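Local coordinates for protein Rv3303c-lpdA (Mycobacterium tuberculosis, PDB 1XDI) that reduces quinones such as menadione with NADH or NADPH as an FAD-dependent, homotetrameric member of the flavoprotein disulfide reductase family, at residues F357-A363 / V418-S424; A18-T23 / Q104-V110. One frame throughout, in Å; residues are numbered along the deposited sequence.

Contact 1: residues F357-A363 / V418-S424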
ATOM      1  N   PHE A 357       2.023  32.654   3.315  1.00  5.53           N
ATOM      2  CA  PHE A 357       2.837  33.228   2.234  1.00  6.75           C
ATOM      3  C   PHE A 357       3.771  34.447   2.529  1.00  6.98           C
ATOM      4  O   PHE A 357       3.580  35.536   1.974  1.00  7.23           O
ATOM      5  CB  PHE A 357       1.946  33.498   1.021  1.00  4.52           C
ATOM      6  CG  PHE A 357       1.576  32.256   0.258  1.00  2.55           C
ATOM      7  CD1 PHE A 357       2.430  31.741  -0.700  1.00  1.00           C
ATOM      8  CD2 PHE A 357       0.355  31.599   0.500  1.00  1.85           C
ATOM      9  CE1 PHE A 357       2.067  30.592  -1.407  1.00  1.00           C
ATOM     10  CE2 PHE A 357      -0.003  30.452  -0.211  1.00  1.00           C
ATOM     11  CZ  PHE A 357       0.857  29.955  -1.162  1.00  1.00           C
ATOM     12  N   THR A 358       4.790  34.228   3.379  1.00  7.08           N
ATOM     13  CA  THR A 358       5.784  35.246   3.758  1.00  8.90           C
ATOM     14  C   THR A 358       7.006  35.029   2.891  1.00 11.33           C
ATOM     15  O   THR A 358       6.951  34.268   1.920  1.00 11.28           O
ATOM     16  CB  THR A 358       6.231  35.024   5.189  1.00  8.29           C
ATOM     17  OG1 THR A 358       5.895  33.685   5.549  1.00  6.58           O
ATOM     18  CG2 THR A 358       5.543  35.954   6.146  1.00  8.55           C
ATOM     19  N   ARG A 359       8.100  35.724   3.190  1.00 12.92           N
ATOM     20  CA  ARG A 359       9.332  35.424   2.462  1.00 15.24           C
ATOM     21  C   ARG A 359      10.324  35.218   3.594  1.00 15.46           C
ATOM     22  O   ARG A 359      10.628  36.135   4.375  1.00 15.96           O
ATOM     23  CB  ARG A 359       9.774  36.525   1.479  1.00 17.80           C
ATOM     24  CG  ARG A 359       9.385  36.187  -0.016  1.00 24.46           C
ATOM     25  CD  ARG A 359       8.820  37.384  -0.877  1.00 28.42           C
ATOM     26  NE  ARG A 359       7.855  38.150  -0.084  1.00 32.83           N
ATOM     27  CZ  ARG A 359       7.509  39.410  -0.316  1.00 34.52           C
ATOM     28  NH1 ARG A 359       8.064  40.042  -1.350  1.00 36.37           N
ATOM     29  NH2 ARG A 359       6.647  40.041   0.497  1.00 33.36           N
ATOM     30  N   PRO A 360      10.726  33.951   3.803  1.00 14.45           N
ATOM     31  CA  PRO A 360      10.309  32.748   3.067  1.00 12.73           C
ATOM     32  C   PRO A 360       8.922  32.223   3.402  1.00 12.21           C
ATOM     33  O   PRO A 360       8.288  32.661   4.358  1.00 11.01           O
ATOM     34  CB  PRO A 360      11.350  31.725   3.476  1.00 12.95           C
ATOM     35  CG  PRO A 360      11.705  32.173   4.901  1.00 12.06           C
ATOM     36  CD  PRO A 360      11.862  33.639   4.694  1.00 13.88           C
ATOM     37  N   GLU A 361       8.480  31.250   2.600  1.00 11.97           N
ATOM     38  CA  GLU A 361       7.211  30.578   2.776  1.00  9.50           C
ATOM     39  C   GLU A 361       7.358  29.534   3.906  1.00  9.81           C
ATOM     40  O   GLU A 361       8.451  29.044   4.221  1.00  9.28           O
ATOM     41  CB  GLU A 361       6.811  29.873   1.467  1.00  9.17           C
ATOM     42  CG  GLU A 361       6.210  30.771   0.363  1.00 10.26           C
ATOM     43  CD  GLU A 361       5.822  30.014  -0.942  1.00 11.62           C
ATOM     44  OE1 GLU A 361       5.661  28.768  -0.902  1.00 12.62           O
ATOM     45  OE2 GLU A 361       5.655  30.671  -2.003  1.00 10.89           O
ATOM     46  N   ILE A 362       6.239  29.206   4.526  1.00 10.08           N
ATOM     47  CA  ILE A 362       6.197  28.195   5.545  1.00  9.49           C
ATOM     48  C   ILE A 362       4.992  27.308   5.265  1.00  8.31           C
ATOM     49  O   ILE A 362       3.879  27.799   5.147  1.00  7.67           O
ATOM     50  CB  ILE A 362       6.024  28.824   6.888  1.00 11.69           C
ATOM     51  CG1 ILE A 362       6.983  29.998   6.989  1.00 11.96           C
ATOM     52  CG2 ILE A 362       6.255  27.773   7.993  1.00 12.77           C
ATOM     53  CD1 ILE A 362       7.145  30.512   8.382  1.00 15.82           C
ATOM     54  N   ALA A 363       5.229  26.009   5.114  1.00  7.62           N
ATOM     55  CA  ALA A 363       4.156  25.028   4.893  1.00  5.94           C
ATOM     56  C   ALA A 363       4.335  23.884   5.896  1.00  4.16           C
ATOM     57  O   ALA A 363       5.461  23.530   6.269  1.00  1.00           O
ATOM     58  CB  ALA A 363       4.205  24.467   3.446  1.00  5.57           C
ATOM     59  N   VAL A 418       7.985  22.613   6.097  1.00  5.77           N
ATOM     60  CA  VAL A 418       8.951  23.084   5.114  1.00  6.16           C
ATOM     61  C   VAL A 418       8.939  24.581   5.122  1.00  6.39           C
ATOM     62  O   VAL A 418       7.877  25.192   4.930  1.00  8.72           O
ATOM     63  CB  VAL A 418       8.601  22.662   3.656  1.00  4.34           C
ATOM     64  CG1 VAL A 418       9.676  23.106   2.738  1.00  4.58           C
ATOM     65  CG2 VAL A 418       8.458  21.201   3.541  1.00  3.68           C
ATOM     66  N   VAL A 419      10.107  25.154   5.372  1.00  4.52           N
ATOM     67  CA  VAL A 419      10.268  26.575   5.326  1.00  4.77           C
ATOM     68  C   VAL A 419      11.264  26.873   4.199  1.00  6.38           C
ATOM     69  O   VAL A 419      12.458  26.614   4.365  1.00  8.03           O
ATOM     70  CB  VAL A 419      10.799  27.093   6.658  1.00  3.41           C
ATOM     71  CG1 VAL A 419      11.397  28.487   6.510  1.00  1.00           C
ATOM     72  CG2 VAL A 419       9.673  27.155   7.630  1.00  3.28           C
ATOM     73  N   ALA A 420      10.783  27.372   3.058  1.00  7.05           N
ATOM     74  CA  ALA A 420      11.651  27.750   1.919  1.00  8.16           C
ATOM     75  C   ALA A 420      10.883  28.652   0.942  1.00  9.80           C
ATOM     76  O   ALA A 420       9.658  28.862   1.107  1.00  9.87           O
ATOM     77  CB  ALA A 420      12.147  26.545   1.205  1.00 10.36           C
ATOM     78  N   PRO A 421      11.566  29.185  -0.102  1.00  9.13           N
ATOM     79  CA  PRO A 421      10.842  30.068  -1.026  1.00  8.97           C
ATOM     80  C   PRO A 421       9.619  29.462  -1.699  1.00 10.14           C
ATOM     81  O   PRO A 421       8.630  30.183  -1.926  1.00 10.81           O
ATOM     82  CB  PRO A 421      11.907  30.502  -2.021  1.00  8.57           C
ATOM     83  CG  PRO A 421      13.209  30.280  -1.276  1.00  7.59           C
ATOM     84  CD  PRO A 421      12.966  29.026  -0.528  1.00  9.23           C
ATOM     85  N   ILE A 422       9.650  28.156  -2.008  1.00  8.99           N
ATOM     86  CA  ILE A 422       8.479  27.535  -2.630  1.00  6.72           C
ATOM     87  C   ILE A 422       7.919  26.433  -1.752  1.00  6.70           C
ATOM     88  O   ILE A 422       7.629  25.348  -2.213  1.00  6.32           O
ATOM     89  CB  ILE A 422       8.831  26.935  -4.032  1.00  5.67           C
ATOM     90  CG1 ILE A 422      10.063  26.061  -3.921  1.00  3.25           C
ATOM     91  CG2 ILE A 422       8.987  28.044  -5.081  1.00  1.38           C
ATOM     92  CD1 ILE A 422      10.415  25.443  -5.231  1.00  1.00           C
ATOM     93  N   ALA A 423       7.768  26.691  -0.471  1.00  7.56           N
ATOM     94  CA  ALA A 423       7.304  25.626   0.392  1.00  9.10           C
ATOM     95  C   ALA A 423       5.909  25.160  -0.017  1.00  9.96           C
ATOM     96  O   ALA A 423       5.593  23.956   0.064  1.00  9.39           O
ATOM     97  CB  ALA A 423       7.305  26.079   1.851  1.00  9.48           C
ATOM     98  N   SER A 424       5.095  26.116  -0.475  1.00  9.24           N
ATOM     99  CA  SER A 424       3.728  25.828  -0.863  1.00  9.16           C
ATOM    100  C   SER A 424       3.655  24.718  -1.930  1.00  8.18           C
ATOM    101  O   SER A 424       2.642  24.055  -2.039  1.00  8.23           O
ATOM    102  CB  SER A 424       3.036  27.113  -1.336  1.00 10.58           C
ATOM    103  OG  SER A 424       3.666  27.651  -2.494  1.00 13.06           O
TER

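Contact 2: residues A18-T23 / Q104-V110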
ATOM      1  N   ALA A  18     -19.474  21.722  -8.084  1.00 14.57           N
ATOM      2  CA  ALA A  18     -20.269  21.711  -9.303  1.00 13.76           C
ATOM      3  C   ALA A  18     -19.463  21.021 -10.378  1.00 12.75           C
ATOM      4  O   ALA A  18     -19.968  20.202 -11.134  1.00 12.06           O
ATOM      5  CB  ALA A  18     -20.597  23.137  -9.734  1.00 13.38           C
ATOM      6  N   LEU A  19     -18.190  21.370 -10.426  1.00 13.16           N
ATOM      7  CA  LEU A  19     -17.282  20.815 -11.411  1.00 13.67           C
ATOM      8  C   LEU A  19     -17.306  19.314 -11.335  1.00 14.37           C
ATOM      9  O   LEU A  19     -17.463  18.669 -12.345  1.00 15.50           O
ATOM     10  CB  LEU A  19     -15.862  21.314 -11.163  1.00 12.87           C
ATOM     11  CG  LEU A  19     -15.144  21.845 -12.400  1.00 12.42           C
ATOM     12  CD1 LEU A  19     -16.109  22.640 -13.254  1.00 13.40           C
ATOM     13  CD2 LEU A  19     -14.015  22.750 -11.987  1.00 13.60           C
ATOM     14  N   VAL A  20     -17.147  18.777 -10.119  1.00 15.45           N
ATOM     15  CA  VAL A  20     -17.134  17.330  -9.861  1.00 13.55           C
ATOM     16  C   VAL A  20     -18.467  16.764 -10.201  1.00 14.29           C
ATOM     17  O   VAL A  20     -18.534  15.684 -10.744  1.00 14.70           O
ATOM     18  CB  VAL A  20     -16.799  16.971  -8.333  1.00 12.11           C
ATOM     19  CG1 VAL A  20     -17.579  15.700  -7.874  1.00  6.98           C
ATOM     20  CG2 VAL A  20     -15.285  16.753  -8.154  1.00  8.17           C
ATOM     21  N   ALA A  21     -19.522  17.505  -9.877  1.00 15.62           N
ATOM     22  CA  ALA A  21     -20.898  17.077 -10.139  1.00 17.41           C
ATOM     23  C   ALA A  21     -21.182  16.846 -11.587  1.00 19.06           C
ATOM     24  O   ALA A  21     -21.515  15.747 -11.989  1.00 19.47           O
ATOM     25  CB  ALA A  21     -21.867  18.102  -9.615  1.00 17.81           C
ATOM     26  N   ALA A  22     -21.064  17.913 -12.368  1.00 22.38           N
ATOM     27  CA  ALA A  22     -21.283  17.877 -13.817  1.00 24.89           C
ATOM     28  C   ALA A  22     -20.266  17.048 -14.616  1.00 26.91           C
ATOM     29  O   ALA A  22     -20.600  16.554 -15.683  1.00 27.77           O
ATOM     30  CB  ALA A  22     -21.274  19.284 -14.355  1.00 23.90           C
ATOM     31  N   THR A  23     -19.035  16.904 -14.120  1.00 28.89           N
ATOM     32  CA  THR A  23     -18.015  16.187 -14.868  1.00 31.47           C
ATOM     33  C   THR A  23     -18.165  14.697 -14.769  1.00 33.47           C
ATOM     34  O   THR A  23     -18.011  13.994 -15.767  1.00 35.57           O
ATOM     35  CB  THR A  23     -16.551  16.602 -14.448  1.00 32.57           C
ATOM     36  OG1 THR A  23     -16.207  17.892 -15.026  1.00 30.93           O
ATOM     37  CG2 THR A  23     -15.532  15.521 -14.880  1.00 30.74           C
ATOM     38  N   GLN A 104     -15.348  27.347 -17.723  1.00  4.54           N
ATOM     39  CA  GLN A 104     -15.300  25.912 -17.570  1.00  5.45           C
ATOM     40  C   GLN A 104     -16.657  25.391 -17.100  1.00  6.77           C
ATOM     41  O   GLN A 104     -17.166  24.415 -17.676  1.00  7.91           O
ATOM     42  CB  GLN A 104     -14.241  25.565 -16.565  1.00  5.78           C
ATOM     43  CG  GLN A 104     -13.678  24.179 -16.636  1.00  5.86           C
ATOM     44  CD  GLN A 104     -12.840  23.866 -15.397  1.00  6.11           C
ATOM     45  OE1 GLN A 104     -12.251  24.771 -14.768  1.00  7.33           O
ATOM     46  NE2 GLN A 104     -12.775  22.597 -15.049  1.00  4.40           N
ATOM     47  N   LEU A 105     -17.232  26.030 -16.069  1.00  6.25           N
ATOM     48  CA  LEU A 105     -18.532  25.634 -15.537  1.00  5.48           C
ATOM     49  C   LEU A 105     -19.543  25.674 -16.658  1.00  7.14           C
ATOM     50  O   LEU A 105     -20.267  24.708 -16.890  1.00  7.86           O
ATOM     51  CB  LEU A 105     -19.024  26.597 -14.451  1.00  4.43           C
ATOM     52  CG  LEU A 105     -18.324  26.750 -13.101  1.00  4.78           C
ATOM     53  CD1 LEU A 105     -19.196  27.601 -12.165  1.00  5.70           C
ATOM     54  CD2 LEU A 105     -18.051  25.384 -12.484  1.00  3.43           C
ATOM     55  N   LEU A 106     -19.572  26.813 -17.355  1.00  8.34           N
ATOM     56  CA  LEU A 106     -20.499  27.091 -18.446  1.00  8.11           C
ATOM     57  C   LEU A 106     -20.461  26.133 -19.623  1.00 10.03           C
ATOM     58  O   LEU A 106     -21.499  25.768 -20.165  1.00 11.92           O
ATOM     59  CB  LEU A 106     -20.280  28.525 -18.925  1.00  5.93           C
ATOM     60  CG  LEU A 106     -21.397  29.567 -18.663  1.00  4.99           C
ATOM     61  CD1 LEU A 106     -22.113  29.450 -17.322  1.00  1.00           C
ATOM     62  CD2 LEU A 106     -20.757  30.872 -18.761  1.00  1.77           C
ATOM     63  N   SER A 107     -19.272  25.703 -20.019  1.00 11.34           N
ATOM     64  CA  SER A 107     -19.146  24.793 -21.157  1.00 10.85           C
ATOM     65  C   SER A 107     -19.346  23.385 -20.672  1.00 11.62           C
ATOM     66  O   SER A 107     -19.504  22.460 -21.487  1.00 12.21           O
ATOM     67  CB  SER A 107     -17.758  24.884 -21.770  1.00  9.83           C
ATOM     68  OG  SER A 107     -16.840  24.277 -20.883  1.00  9.93           O
ATOM     69  N   MET A 108     -19.303  23.204 -19.354  1.00 11.57           N
ATOM     70  CA  MET A 108     -19.499  21.874 -18.805  1.00 12.74           C
ATOM     71  C   MET A 108     -21.009  21.696 -18.593  1.00 11.62           C
ATOM     72  O   MET A 108     -21.501  20.662 -18.098  1.00  9.36           O
ATOM     73  CB  MET A 108     -18.717  21.703 -17.497  1.00 16.33           C
ATOM     74  CG  MET A 108     -18.199  20.282 -17.282  1.00 21.57           C
ATOM     75  SD  MET A 108     -16.580  19.941 -18.090  1.00 30.29           S
ATOM     76  CE  MET A 108     -16.934  20.088 -19.960  1.00 27.70           C
ATOM     77  N   GLY A 109     -21.737  22.741 -18.970  1.00 11.19           N
ATOM     78  CA  GLY A 109     -23.181  22.704 -18.890  1.00 11.09           C
ATOM     79  C   GLY A 109     -23.747  23.078 -17.545  1.00 11.36           C
ATOM     80  O   GLY A 109     -24.884  22.744 -17.217  1.00 11.63           O
ATOM     81  N   VAL A 110     -22.959  23.754 -16.734  1.00 10.66           N
ATOM     82  CA  VAL A 110     -23.465  24.160 -15.441  1.00  9.28           C
ATOM     83  C   VAL A 110     -24.227  25.457 -15.669  1.00  8.61           C
ATOM     84  O   VAL A 110     -23.758  26.318 -16.395  1.00  7.42           O
ATOM     85  CB  VAL A 110     -22.283  24.350 -14.456  1.00  8.69           C
ATOM     86  CG1 VAL A 110     -22.740  24.991 -13.176  1.00  7.75           C
ATOM     87  CG2 VAL A 110     -21.664  22.992 -14.155  1.00  7.31           C
TER

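Contact 1: residues F357-A363 / V418-S424
One carboxylate oxygen can serve two donors in the first turn of a helix, and OE1 of Glu-361 does so here, accepting hydrogen bonds from one amide, Ser-424 N at 2.7 Å, and one hydroxyl, Ser-424 OG at 2.8 Å. Ile-422, right before helix 423-436, is at its N-cap position. Equally firm is the backbone ladder at Ala-363 and Val-418: Ala-363 N donates to Val-418 O at 2.8 Å and Val-418 N to Ala-363 O at 2.7 Å. The bonds Glu-361 N to Ala-420 O and Ala-420 N to Glu-361 O, both 3.1 Å, are weak. The axes of segments 361-363 and 418-420 approach to 4.7 Å and run antiparallel at 168°, within the antiparallel sheet of the dimerisation domain of pyridine nucleotide-disulphide oxidoreductases; 413-420 then turns through Pro-421 into helix 423-436. On one face Ile-362 CG2 meets Val-419 CG2 at 3.5 Å, covered by helix 223-235. On the other, Ala-363 CB rests on Ala-423 CB at 3.8 Å. Cis Pro-360 sets its CG against Val-419 CG1 at 4.0 Å, and Phe-357, whose CE1 lies 3.5 Å from Ser-424 OG, touches both FAD and Arg-391 of the second subunit.

Contact 2: residues A18-T23 / Q104-V110
Leu-19, Met-108 and Ala-22 have the most surface buried, and the backbones keep a nearly even spacing, Leu-19 CA to Leu-105 CA 6.5 Å and Ala-22 CA to Met-108 CA 6.6 Å. Leu-19 reaches across with its side-chain end: CD1 lies 3.4 Å from Leu-105 CD2, and CD2 sits 3.3 Å from Gln-104 NE2. One turn on, Ala-22 points its CB at the other segment, 3.7 Å from Val-110 CG2 and 4.0 Å from Met-108 O. Met-108 lays its chain along the exposed margin, bringing SD within 3.7 Å of Thr-23 OG1 and CG within 4.4 Å of Ala-22 CB. Ala-22 faces the end of helix 83-107, where Gly-109, with phi of 85°, ends it in a Schellman motif, so the chain can swing Val-110 inward, where it also meets Val-33 of strand 29-35. Helix 12-24, which follows strand 3-8, the central strand of the parallel sheet, is thereby packed against the helix leading into strand 111-114, a layering characteristic of the Rossmann-type FAD-binding domain.

Overall arrangement
The two contacts lie in different domains of the chain. Contact 2 lies wholly within the nucleotide-binding part, contact 1 within the dimerisation domain; they follow one another in sequence, with centres 33 Å apart and nearest atoms about 19 Å apart, and do not touch. Their relation to the cofactor differs as well. The side chain of Phe-357 in contact 1 comes about 4 Å from FAD and about 3 Å from that of Lys-52, an FAD-binding residue, whereas in contact 2 the side chain of Leu-105 is about 11 Å from FAD and about 8 Å from the side chain of FAD-binding Asp-35. Contact 1 contributes Phe-357 to the FAD pocket; contact 2 packs helices of the FAD-binding domain farther from the cofactor.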